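Local structure of Mlr3007 protein (Mesorhizobium loti, 3QQM) at residues Leu101-Ala104 / Arg105-Asp109; Ser130-Val134 / Thr135-Glu139; Glu183-Glu187 / Gly188-Glu192. The protein probably catalyses the pyridoxal 5'-phosphate-dependent transfer of the amino group between branched-chain amino acids (leucine, isoleucine, valine) and 2-oxoglutarate. All blocks are in the same frame, centred on the assembly; numbering follows the deposited sequence. Where two conformers were deposited one is given.

Contact 1 of 3, residues Leu101-Ala104 / Arg105-Asp109; sequences LRLA and RTRLD
Between A104 and R105 the chain leaves the end of strand 99-103 and bends into a loop, with the bend centred on R105. L103 and A104 keep extended backbone angles, R105 drops to a helix-like pair (phi -82°, psi -22°), and from T106 onward the chain is extended again. One such residue between extended neighbours makes a kink and not a turn of helix. No backbone hydrogen bond joins the two sides of the kink, so its shape rests on the torsions of R105 and on partners outside it. The methyl of A104 sits on the inner side of the kink, where its CB is 4.1 Å from T106 CB; a side chain this small suits a buried corner between strand and helix. R107 folds back alongside the strand end. With CG beside its backbone N, the chain bends at chi2 (-57°), which brings the guanidinium back toward L103 and A104. In the modelled conformer, one of two, the guanidinium presents its edge to the A104 carbonyl with NE 3.9 Å from A104 O, too long for a bond, while R107 NH2 lies 4.3 Å from L103 CD2. A long, flexible, charged residue suits this solvent-facing place. R105, also modelled in two conformers, is exposed too, and its side chain leads away from the strand. The polar end of T106 is engaged elsewhere: OG1 probably bonds to E131 OE2 and also bonds to H127 ND1, while E131 OE1 accepts from R105 N. The kink is thereby pinned to helix 123-130 and the loop after it, with A104 wedged between A128 of that helix and V140 of strand 139-143.

Contact 2 of 3, residues Ser130-Val134 / Thr135-Glu139; sequences SEYLV and TQADE. With EDO (1,2-ethanediol), chain B; EDO (1,2-ethanediol), chain T.
Q136 reaches back three residues to grip L133 with both its backbone and its side chain, and V134 and T135 form the corner between them. V134 and T135 have the helix-like backbone angles of a type I beta turn, closed by Q136 N donating to L133 O at 2.8 Å. The same oxygen takes a second bond from A137 N, 3.0 Å away, which extends the beta turn into an alpha turn, close to one turn of helix. The two donors reach L133 O differently: Q136 N comes from well above the carbonyl plane, whereas A137 N lies almost in line with the C=O bond. The glutamine amide bonds to the backbone N of the same leucine. With the chain extended beyond CG (chi2 175°), Q136 places OE1 2.9 Å from L133 N, and the N-H points at it almost perfectly straight (176°), on a lone pair in the carbonyl plane. Glutamine suits this place because its chain spans the turn and its amide oxygen can only accept. OE1 also lies near the plane of the Y132 ring, at its edge, 4.0 Å from Y132 CD1, the ring and amide planes being 73° apart. V134 turns its isopropyl group outward from the corner. Y132 CB rests against A137 CB at 4.2 Å. A 1,2-ethanediol, probably from the crystallisation liquor, donates from O1 to D138 OD1 at 2.6 Å, while D138 OD2 accepts from I100 N. The turn links helix 123-130 to strand 139-143: R129 of the helix bonds to the carbonyls of Y132 and A137, and Y132 OH reaches L103 O on strand 99-103.

Contact 3 of 3, residues Glu183-Glu187 / Gly188-Glu192; sequences ELLDE and GRAEE
L184 and L185, in the last turn of helix 179-186, meet G188, R189 and A190 in a Schellman motif, the classic C-terminal stop of a helix, here within a beta-alpha-beta unit that runs from strand 166-169 through the helix to strand 190-193. The backbone bonds define it. R189 N donates to L184 O at 3.0 Å, nearly in line with its C=O bond, and G188 N donates to L185 O at 3.2 Å from above the carbonyl plane. A190 N adds a second bond to L184 O, also from above, so one carbonyl at the helix end receives two N-H groups from beyond the residue that would normally bond to it. G188 carries the positive phi (81°) that reverses the chain, a conformation glycine adopts easily because it lacks a CB that would press against E187 O.

Apolar contacts fill the inside of the reversal. L184 CB packs on A190 CB at 3.7 Å, and the small methyl lets the incoming strand come close to the helix. R189 crosses L184 at about a right angle, its CD lying 4.2 Å from L184 CD2, a loose contact across the glycine. L185 sends CD2 over the strand backbone, 3.4 Å from A190 O, and on toward the CG of E192, whose carboxylate belongs to a salt bridge with R181.

The charged pair lies at the surface. R189 runs extended from CG to NE (chi2 -176°), which carries NE out to the E187 carboxylate. E187 OE1 meets the guanidinium at its edge and in its plane, the carboxylate turned 84° against it; the pair forms a salt bridge, but the hydrogen bond in it is weak, E187 OE1 being 3.3 Å from R189 NE with a bent N-H. Beside A190 a single water spans helix and strand, donating to both L185 O and A190 O at 2.7 Å each.

How the contacts relate
The three contacts follow in series along the chain; none nests within or crosses another, and each shapes its own local bend. Contact 1 takes the chain out of strand 99-103. The loop beyond it includes K118, which carries pyridoxal phosphate, and leads to helix 123-130. Contact 2 turns the chain from that helix into strand 139-143, which runs parallel to and beside strand 99-103, so contacts 1 and 2 sit at the exit and return of a beta-alpha-beta crossover and touch each other. Contact 3 makes the corresponding helix-to-strand turn in a separate unit, between helix 179-186 and strand 190-193, its nearest atoms about 14 Å from either of the others.

Contact 1 of 3, residues Leu101-Ala104 / Arg105-Asp109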
ATOM      1  N   LEU A 101      -9.170 -13.468   0.353  1.00 20.47           N
ATOM      2  CA  LEU A 101      -8.629 -12.907  -0.886  1.00 19.62           C
ATOM      3  C   LEU A 101      -9.201 -13.599  -2.083  1.00 19.70           C
ATOM      4  O   LEU A 101      -9.481 -14.792  -2.025  1.00 20.17           O
ATOM      5  CB  LEU A 101      -7.107 -13.091  -0.944  1.00 18.74           C
ATOM      6  CG  LEU A 101      -6.335 -12.589   0.250  1.00 18.08           C
ATOM      7  CD1 LEU A 101      -4.871 -12.903   0.075  1.00 17.45           C
ATOM      8  CD2 LEU A 101      -6.551 -11.104   0.430  1.00 16.38           C
ATOM      9  N   ARG A 102      -9.331 -12.848  -3.178  1.00 19.36           N
ATOM     10  CA  ARG A 102      -9.783 -13.368  -4.463  1.00 19.70           C
ATOM     11  C   ARG A 102      -8.899 -12.735  -5.556  1.00 19.13           C
ATOM     12  O   ARG A 102      -8.312 -11.650  -5.354  1.00 18.29           O
ATOM     13  CB  ARG A 102     -11.245 -13.022  -4.748  1.00 20.29           C
ATOM     14  CG  ARG A 102     -12.234 -13.436  -3.683  1.00 22.51           C
ATOM     15  CD  ARG A 102     -12.412 -14.896  -3.600  1.00 23.96           C
ATOM     16  NE  ARG A 102     -13.163 -15.390  -4.757  1.00 26.22           N
ATOM     17  CZ  ARG A 102     -14.487 -15.574  -4.782  1.00 27.14           C
ATOM     18  NH1 ARG A 102     -15.248 -15.311  -3.715  1.00 27.62           N
ATOM     19  NH2 ARG A 102     -15.049 -16.021  -5.888  1.00 27.78           N
ATOM     20  N   LEU A 103      -8.833 -13.393  -6.712  1.00 18.99           N
ATOM     21  CA  LEU A 103      -8.046 -12.918  -7.839  1.00 18.86           C
ATOM     22  C   LEU A 103      -8.889 -12.129  -8.820  1.00 19.19           C
ATOM     23  O   LEU A 103      -9.929 -12.607  -9.307  1.00 19.33           O
ATOM     24  CB  LEU A 103      -7.437 -14.094  -8.590  1.00 19.04           C
ATOM     25  CG  LEU A 103      -6.593 -13.799  -9.835  1.00 18.95           C
ATOM     26  CD1 LEU A 103      -5.321 -13.049  -9.477  1.00 17.16           C
ATOM     27  CD2 LEU A 103      -6.268 -15.117 -10.541  1.00 18.81           C
ATOM     28  N   ALA A 104      -8.446 -10.919  -9.111  1.00 18.88           N
ATOM     29  CA  ALA A 104      -9.134 -10.095 -10.070  1.00 19.67           C
ATOM     30  C   ALA A 104      -8.737 -10.525 -11.461  1.00 19.92           C
ATOM     31  O   ALA A 104      -7.649 -11.055 -11.653  1.00 19.29           O
ATOM     32  CB  ALA A 104      -8.750  -8.610  -9.895  1.00 18.92           C
ATOM     33  N   ARG A 105      -9.629 -10.308 -12.418  1.00 20.62           N
ATOM     34  CA  ARG A 105      -9.333 -10.594 -13.825  0.50 21.06           C
ATOM     35  C   ARG A 105      -8.558  -9.393 -14.339  1.00 20.55           C
ATOM     36  O   ARG A 105      -7.823  -9.485 -15.298  1.00 20.37           O
ATOM     37  CB  ARG A 105     -10.592 -10.823 -14.691  0.50 22.00           C
ATOM     38  CG  ARG A 105     -11.420  -9.581 -14.956  0.50 22.89           C
ATOM     39  CD  ARG A 105     -12.485  -9.815 -16.028  0.50 24.76           C
ATOM     40  NE  ARG A 105     -13.500 -10.794 -15.651  0.50 26.42           N
ATOM     41  CZ  ARG A 105     -14.617 -10.491 -14.989  0.50 27.71           C
ATOM     42  NH1 ARG A 105     -14.845  -9.235 -14.596  0.50 27.05           N
ATOM     43  NH2 ARG A 105     -15.495 -11.450 -14.693  0.50 28.36           N
ATOM     44  N   THR A 106      -8.717  -8.264 -13.652  1.00 20.51           N
ATOM     45  CA  THR A 106      -8.009  -7.028 -13.972  1.00 20.46           C
ATOM     46  C   THR A 106      -6.519  -7.299 -13.839  1.00 19.57           C
ATOM     47  O   THR A 106      -6.070  -7.673 -12.778  1.00 18.80           O
ATOM     48  CB  THR A 106      -8.327  -5.919 -12.937  1.00 20.22           C
ATOM     49  OG1 THR A 106      -9.729  -5.665 -12.929  1.00 22.22           O
ATOM     50  CG2 THR A 106      -7.560  -4.626 -13.246  1.00 19.78           C
ATOM     51  N   ARG A 107      -5.772  -7.106 -14.916  1.00 19.86           N
ATOM     52  CA  ARG A 107      -4.319  -7.329 -14.901  0.50 19.40           C
ATOM     53  C   ARG A 107      -3.488  -6.038 -14.945  1.00 18.96           C
ATOM     54  O   ARG A 107      -3.890  -5.051 -15.514  1.00 18.90           O
ATOM     55  CB  ARG A 107      -3.925  -8.239 -16.057  0.50 19.68           C
ATOM     56  CG  ARG A 107      -4.546  -9.618 -15.953  0.50 20.60           C
ATOM     57  CD  ARG A 107      -4.161 -10.281 -14.629  0.50 20.82           C
ATOM     58  NE  ARG A 107      -4.889 -11.525 -14.376  0.50 21.09           N
ATOM     59  CZ  ARG A 107      -4.452 -12.714 -14.748  0.50 21.78           C
ATOM     60  NH1 ARG A 107      -3.290 -12.822 -15.389  0.50 20.96           N
ATOM     61  NH2 ARG A 107      -5.175 -13.793 -14.486  0.50 23.19           N
ATOM     62  N   LEU A 108      -2.324  -6.091 -14.310  1.00 18.37           N
ATOM     63  CA  LEU A 108      -1.388  -5.000 -14.279  1.00 18.17           C
ATOM     64  C   LEU A 108      -0.368  -5.249 -15.393  1.00 18.75           C
ATOM     65  O   LEU A 108      -0.123  -6.399 -15.811  1.00 18.32           O
ATOM     66  CB  LEU A 108      -0.648  -4.921 -12.933  1.00 17.82           C
ATOM     67  CG  LEU A 108      -1.482  -4.576 -11.683  1.00 17.29           C
ATOM     68  CD1 LEU A 108      -0.661  -4.681 -10.426  1.00 17.45           C
ATOM     69  CD2 LEU A 108      -2.050  -3.221 -11.820  1.00 17.13           C
ATOM     70  N   ASP A 109       0.209  -4.154 -15.878  1.00 19.22           N
ATOM     71  CA  ASP A 109       1.219  -4.182 -16.905  1.00 19.72           C
ATOM     72  C   ASP A 109       2.583  -3.946 -16.237  1.00 19.29           C
ATOM     73  O   ASP A 109       2.859  -2.853 -15.728  1.00 19.02           O
ATOM     74  CB  ASP A 109       0.914  -3.105 -17.949  1.00 20.47           C
ATOM     75  CG  ASP A 109       1.991  -3.005 -19.027  1.00 21.60           C
ATOM     76  OD1 ASP A 109       3.033  -3.685 -18.891  1.00 21.46           O
ATOM     77  OD2 ASP A 109       1.814  -2.207 -19.984  1.00 24.60           O
TER

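Contact 2 of 3, residues Ser130-Val134 / Thr135-Glu139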
ATOM      1  N   SER A 130     -13.883  -3.345  -7.642  1.00 20.37           N
ATOM      2  CA  SER A 130     -15.289  -3.397  -8.011  1.00 21.66           C
ATOM      3  C   SER A 130     -15.742  -4.787  -8.524  1.00 22.04           C
ATOM      4  O   SER A 130     -16.922  -5.038  -8.644  1.00 22.98           O
ATOM      5  CB  SER A 130     -15.605  -2.331  -9.068  1.00 22.02           C
ATOM      6  OG  SER A 130     -15.110  -2.733 -10.336  1.00 23.11           O
ATOM      7  N   GLU A 131     -14.805  -5.677  -8.816  1.00 21.53           N
ATOM      8  CA  GLU A 131     -15.150  -7.005  -9.287  1.00 22.19           C
ATOM      9  C   GLU A 131     -15.788  -7.891  -8.222  1.00 22.52           C
ATOM     10  O   GLU A 131     -16.473  -8.842  -8.568  1.00 22.78           O
ATOM     11  CB  GLU A 131     -13.912  -7.749  -9.789  1.00 21.46           C
ATOM     12  CG  GLU A 131     -13.211  -7.087 -10.946  1.00 22.04           C
ATOM     13  CD  GLU A 131     -12.072  -7.932 -11.498  1.00 22.34           C
ATOM     14  OE1 GLU A 131     -12.187  -9.177 -11.456  1.00 22.38           O
ATOM     15  OE2 GLU A 131     -11.083  -7.354 -12.000  1.00 22.30           O
ATOM     16  N   TYR A 132     -15.521  -7.597  -6.948  1.00 22.09           N
ATOM     17  CA  TYR A 132     -16.025  -8.393  -5.850  1.00 22.61           C
ATOM     18  C   TYR A 132     -16.657  -7.575  -4.734  1.00 23.09           C
ATOM     19  O   TYR A 132     -16.201  -6.476  -4.429  1.00 22.52           O
ATOM     20  CB  TYR A 132     -14.875  -9.180  -5.230  1.00 22.03           C
ATOM     21  CG  TYR A 132     -14.228 -10.175  -6.150  1.00 21.88           C
ATOM     22  CD1 TYR A 132     -14.846 -11.356  -6.438  1.00 22.06           C
ATOM     23  CD2 TYR A 132     -12.966  -9.954  -6.680  1.00 21.25           C
ATOM     24  CE1 TYR A 132     -14.271 -12.279  -7.269  1.00 22.17           C
ATOM     25  CE2 TYR A 132     -12.384 -10.881  -7.514  1.00 21.21           C
ATOM     26  CZ  TYR A 132     -13.049 -12.044  -7.794  1.00 21.74           C
ATOM     27  OH  TYR A 132     -12.495 -12.985  -8.615  1.00 22.33           O
ATOM     28  N   LEU A 133     -17.675  -8.154  -4.094  1.00 24.12           N
ATOM     29  CA  LEU A 133     -18.346  -7.534  -2.955  1.00 24.57           C
ATOM     30  C   LEU A 133     -17.474  -7.733  -1.726  1.00 24.35           C
ATOM     31  O   LEU A 133     -16.660  -8.663  -1.687  1.00 23.58           O
ATOM     32  CB  LEU A 133     -19.692  -8.175  -2.716  1.00 25.61           C
ATOM     33  CG  LEU A 133     -20.731  -7.979  -3.819  1.00 26.75           C
ATOM     34  CD1 LEU A 133     -21.903  -8.954  -3.677  1.00 27.62           C
ATOM     35  CD2 LEU A 133     -21.208  -6.534  -3.836  1.00 26.33           C
ATOM     36  N   VAL A 134     -17.674  -6.893  -0.700  1.00 24.81           N
ATOM     37  CA  VAL A 134     -16.882  -6.986   0.535  1.00 24.68           C
ATOM     38  C   VAL A 134     -17.023  -8.384   1.134  1.00 24.89           C
ATOM     39  O   VAL A 134     -16.052  -8.923   1.650  1.00 24.35           O
ATOM     40  CB  VAL A 134     -17.283  -5.921   1.617  1.00 25.23           C
ATOM     41  CG1 VAL A 134     -16.237  -5.920   2.782  1.00 25.51           C
ATOM     42  CG2 VAL A 134     -17.363  -4.523   1.014  1.00 25.57           C
ATOM     43  N   THR A 135     -18.220  -8.982   1.008  1.00 25.71           N
ATOM     44  CA  THR A 135     -18.490 -10.334   1.533  1.00 26.31           C
ATOM     45  C   THR A 135     -17.831 -11.450   0.723  1.00 25.62           C
ATOM     46  O   THR A 135     -17.809 -12.603   1.163  1.00 26.01           O
ATOM     47  CB  THR A 135     -19.985 -10.646   1.552  1.00 27.92           C
ATOM     48  OG1 THR A 135     -20.487 -10.659   0.204  1.00 28.63           O
ATOM     49  CG2 THR A 135     -20.754  -9.619   2.408  1.00 28.36           C
ATOM     50  N   GLN A 136     -17.360 -11.122  -0.481  1.00 24.35           N
ATOM     51  CA  GLN A 136     -16.672 -12.091  -1.346  1.00 23.64           C
ATOM     52  C   GLN A 136     -15.143 -11.995  -1.174  1.00 22.17           C
ATOM     53  O   GLN A 136     -14.437 -12.979  -1.323  1.00 21.45           O
ATOM     54  CB  GLN A 136     -17.049 -11.865  -2.815  1.00 23.75           C
ATOM     55  CG  GLN A 136     -18.503 -12.136  -3.154  1.00 24.41           C
ATOM     56  CD  GLN A 136     -18.868 -11.784  -4.623  1.00 24.73           C
ATOM     57  OE1 GLN A 136     -18.534 -10.716  -5.131  1.00 23.68           O
ATOM     58  NE2 GLN A 136     -19.607 -12.676  -5.274  1.00 26.43           N
ATOM     59  N   ALA A 137     -14.650 -10.790  -0.875  1.00 21.43           N
ATOM     60  CA  ALA A 137     -13.223 -10.566  -0.678  1.00 20.59           C
ATOM     61  C   ALA A 137     -12.941  -9.308   0.137  1.00 20.12           C
ATOM     62  O   ALA A 137     -13.438  -8.228  -0.158  1.00 19.98           O
ATOM     63  CB  ALA A 137     -12.506 -10.483  -2.041  1.00 20.11           C
ATOM     64  N   ASP A 138     -12.164  -9.466   1.183  1.00 20.03           N
ATOM     65  CA  ASP A 138     -11.756  -8.341   2.011  1.00 19.84           C
ATOM     66  C   ASP A 138     -10.678  -7.593   1.231  1.00 19.13           C
ATOM     67  O   ASP A 138     -10.561  -6.351   1.331  1.00 18.96           O
ATOM     68  CB  ASP A 138     -11.247  -8.843   3.340  1.00 20.13           C
ATOM     69  CG  ASP A 138     -12.339  -9.509   4.153  1.00 21.39           C
ATOM     70  OD1 ASP A 138     -13.252  -8.769   4.623  1.00 22.25           O
ATOM     71  OD2 ASP A 138     -12.274 -10.748   4.346  1.00 21.45           O
ATOM     72  N   GLU A 139      -9.933  -8.348   0.401  1.00 18.47           N
ATOM     73  CA  GLU A 139      -8.892  -7.781  -0.457  1.00 17.60           C
ATOM     74  C   GLU A 139      -8.825  -8.559  -1.771  1.00 17.42           C
ATOM     75  O   GLU A 139      -9.038  -9.757  -1.813  1.00 17.68           O
ATOM     76  CB  GLU A 139      -7.539  -7.762   0.275  1.00 17.23           C
ATOM     77  CG  GLU A 139      -6.300  -7.288  -0.521  1.00 17.00           C
ATOM     78  CD  GLU A 139      -6.407  -5.847  -1.060  1.00 17.65           C
ATOM     79  OE1 GLU A 139      -7.409  -5.518  -1.717  1.00 17.02           O
ATOM     80  OE2 GLU A 139      -5.422  -5.079  -0.914  1.00 18.50           O
TER
HETATM   81  C1  EDO B 306     -16.492  -9.721   6.231  1.00 60.48           C
HETATM   82  O1  EDO B 306     -15.075  -9.504   6.289  1.00 59.99           O
HETATM   83  C2  EDO B 306     -16.881 -10.374   4.906  1.00 60.55           C
HETATM   84  O2  EDO B 306     -15.997 -11.459   4.566  1.00 60.73           O
HETATM   85  C1  EDO T 275     -10.224  -1.899   0.415  1.00 28.40           C
HETATM   86  O1  EDO T 275     -11.539  -1.532  -0.006  1.00 28.94           O
HETATM   87  C2  EDO T 275     -10.179  -3.400   0.699  1.00 27.31           C
HETATM   88  O2  EDO T 275      -9.800  -4.139  -0.460  1.00 24.83           O

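Contact 3 of 3, residues Glu183-Glu187 / Gly188-Glu192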
ATOM      1  N   GLU A 183      10.159  -2.351   4.992  1.00 14.78           N
ATOM      2  CA  GLU A 183      10.696  -2.612   6.316  1.00 15.80           C
ATOM      3  C   GLU A 183      10.954  -4.111   6.520  1.00 15.89           C
ATOM      4  O   GLU A 183      11.960  -4.487   7.112  1.00 16.07           O
ATOM      5  CB  GLU A 183       9.768  -2.093   7.409  1.00 16.35           C
ATOM      6  CG  GLU A 183      10.396  -2.079   8.840  1.00 18.27           C
ATOM      7  CD  GLU A 183       9.446  -1.497   9.887  1.00 21.41           C
ATOM      8  OE1 GLU A 183       8.376  -2.094  10.131  1.00 22.44           O
ATOM      9  OE2 GLU A 183       9.796  -0.457  10.509  1.00 24.17           O
ATOM     10  N   LEU A 184      10.035  -4.945   6.048  1.00 15.69           N
ATOM     11  CA  LEU A 184      10.171  -6.376   6.204  1.00 16.33           C
ATOM     12  C   LEU A 184      11.339  -6.905   5.376  1.00 16.65           C
ATOM     13  O   LEU A 184      11.999  -7.862   5.781  1.00 17.25           O
ATOM     14  CB  LEU A 184       8.877  -7.097   5.818  1.00 16.29           C
ATOM     15  CG  LEU A 184       7.614  -6.827   6.635  1.00 16.35           C
ATOM     16  CD1 LEU A 184       6.445  -7.524   5.962  1.00 16.42           C
ATOM     17  CD2 LEU A 184       7.752  -7.273   8.098  1.00 16.82           C
ATOM     18  N   LEU A 185      11.601  -6.285   4.225  1.00 16.57           N
ATOM     19  CA  LEU A 185      12.704  -6.711   3.378  1.00 16.89           C
ATOM     20  C   LEU A 185      14.011  -6.355   4.034  1.00 17.64           C
ATOM     21  O   LEU A 185      14.931  -7.178   4.070  1.00 17.72           O
ATOM     22  CB  LEU A 185      12.617  -6.087   1.971  1.00 16.54           C
ATOM     23  CG  LEU A 185      11.600  -6.726   1.008  1.00 16.31           C
ATOM     24  CD1 LEU A 185      11.339  -5.857  -0.211  1.00 15.58           C
ATOM     25  CD2 LEU A 185      12.089  -8.128   0.594  1.00 15.60           C
ATOM     26  N   ASP A 186      14.102  -5.128   4.551  1.00 17.89           N
ATOM     27  CA  ASP A 186      15.335  -4.677   5.216  1.00 18.98           C
ATOM     28  C   ASP A 186      15.624  -5.446   6.528  1.00 19.51           C
ATOM     29  O   ASP A 186      16.767  -5.554   6.938  1.00 19.66           O
ATOM     30  CB  ASP A 186      15.298  -3.158   5.483  1.00 18.87           C
ATOM     31  CG  ASP A 186      15.370  -2.322   4.197  1.00 19.62           C
ATOM     32  OD1 ASP A 186      15.743  -2.868   3.124  1.00 20.33           O
ATOM     33  OD2 ASP A 186      15.077  -1.103   4.275  1.00 20.19           O
ATOM     34  N   GLU A 187      14.588  -5.960   7.184  1.00 19.62           N
ATOM     35  CA  GLU A 187      14.789  -6.721   8.435  1.00 20.58           C
ATOM     36  C   GLU A 187      15.168  -8.181   8.164  1.00 20.86           C
ATOM     37  O   GLU A 187      15.503  -8.904   9.089  1.00 20.78           O
ATOM     38  CB  GLU A 187      13.536  -6.675   9.316  1.00 20.50           C
ATOM     39  CG  GLU A 187      13.251  -5.330   9.947  1.00 21.42           C
ATOM     40  CD  GLU A 187      11.863  -5.268  10.601  1.00 22.66           C
ATOM     41  OE1 GLU A 187      11.062  -6.189  10.361  1.00 23.19           O
ATOM     42  OE2 GLU A 187      11.566  -4.288  11.329  1.00 23.42           O
ATOM     43  N   GLY A 188      15.110  -8.605   6.893  1.00 20.62           N
ATOM     44  CA  GLY A 188      15.419  -9.993   6.533  1.00 20.91           C
ATOM     45  C   GLY A 188      14.221 -10.919   6.786  1.00 20.89           C
ATOM     46  O   GLY A 188      14.339 -12.133   6.702  1.00 21.14           O
ATOM     47  N   ARG A 189      13.058 -10.345   7.073  1.00 20.38           N
ATOM     48  CA  ARG A 189      11.851 -11.141   7.319  1.00 20.56           C
ATOM     49  C   ARG A 189      11.131 -11.503   6.027  1.00 20.20           C
ATOM     50  O   ARG A 189      10.503 -12.551   5.938  1.00 20.41           O
ATOM     51  CB  ARG A 189      10.897 -10.397   8.224  1.00 20.47           C
ATOM     52  CG  ARG A 189      11.480 -10.095   9.558  1.00 21.34           C
ATOM     53  CD  ARG A 189      10.469  -9.444  10.449  1.00 21.23           C
ATOM     54  NE  ARG A 189      11.083  -9.158  11.717  1.00 22.34           N
ATOM     55  CZ  ARG A 189      11.294 -10.070  12.667  1.00 23.42           C
ATOM     56  NH1 ARG A 189      10.948 -11.350  12.498  1.00 22.53           N
ATOM     57  NH2 ARG A 189      11.869  -9.699  13.792  1.00 23.99           N
ATOM     58  N   ALA A 190      11.185 -10.615   5.042  1.00 19.71           N
ATOM     59  CA  ALA A 190      10.592 -10.881   3.759  1.00 19.43           C
ATOM     60  C   ALA A 190      11.710 -11.004   2.714  1.00 19.65           C
ATOM     61  O   ALA A 190      12.817 -10.487   2.914  1.00 19.93           O
ATOM     62  CB  ALA A 190       9.636  -9.766   3.391  1.00 18.75           C
ATOM     63  N   GLU A 191      11.427 -11.715   1.628  1.00 19.48           N
ATOM     64  CA  GLU A 191      12.365 -11.883   0.524  1.00 20.11           C
ATOM     65  C   GLU A 191      11.606 -11.778  -0.777  1.00 19.41           C
ATOM     66  O   GLU A 191      10.443 -12.147  -0.852  1.00 18.57           O
ATOM     67  CB  GLU A 191      13.081 -13.220   0.568  1.00 21.10           C
ATOM     68  CG  GLU A 191      14.142 -13.320   1.643  1.00 23.92           C
ATOM     69  CD  GLU A 191      14.748 -14.709   1.754  1.00 27.64           C
ATOM     70  OE1 GLU A 191      14.441 -15.577   0.886  1.00 29.50           O
ATOM     71  OE2 GLU A 191      15.539 -14.930   2.726  1.00 30.70           O
ATOM     72  N   GLU A 192      12.270 -11.251  -1.791  1.00 19.15           N
ATOM     73  CA  GLU A 192      11.646 -11.118  -3.078  1.00 18.95           C
ATOM     74  C   GLU A 192      11.478 -12.479  -3.744  1.00 18.88           C
ATOM     75  O   GLU A 192      12.284 -13.402  -3.551  1.00 19.32           O
ATOM     76  CB  GLU A 192      12.389 -10.117  -3.973  1.00 18.94           C
ATOM     77  CG  GLU A 192      12.112  -8.646  -3.559  1.00 19.22           C
ATOM     78  CD  GLU A 192      12.636  -7.649  -4.569  1.00 19.42           C
ATOM     79  OE1 GLU A 192      13.786  -7.826  -4.984  1.00 20.46           O
ATOM     80  OE2 GLU A 192      11.893  -6.691  -4.938  1.00 18.94           O
TER
HETATM   81  O   HOH W   1      15.292  -9.503   2.849  1.00 28.70           O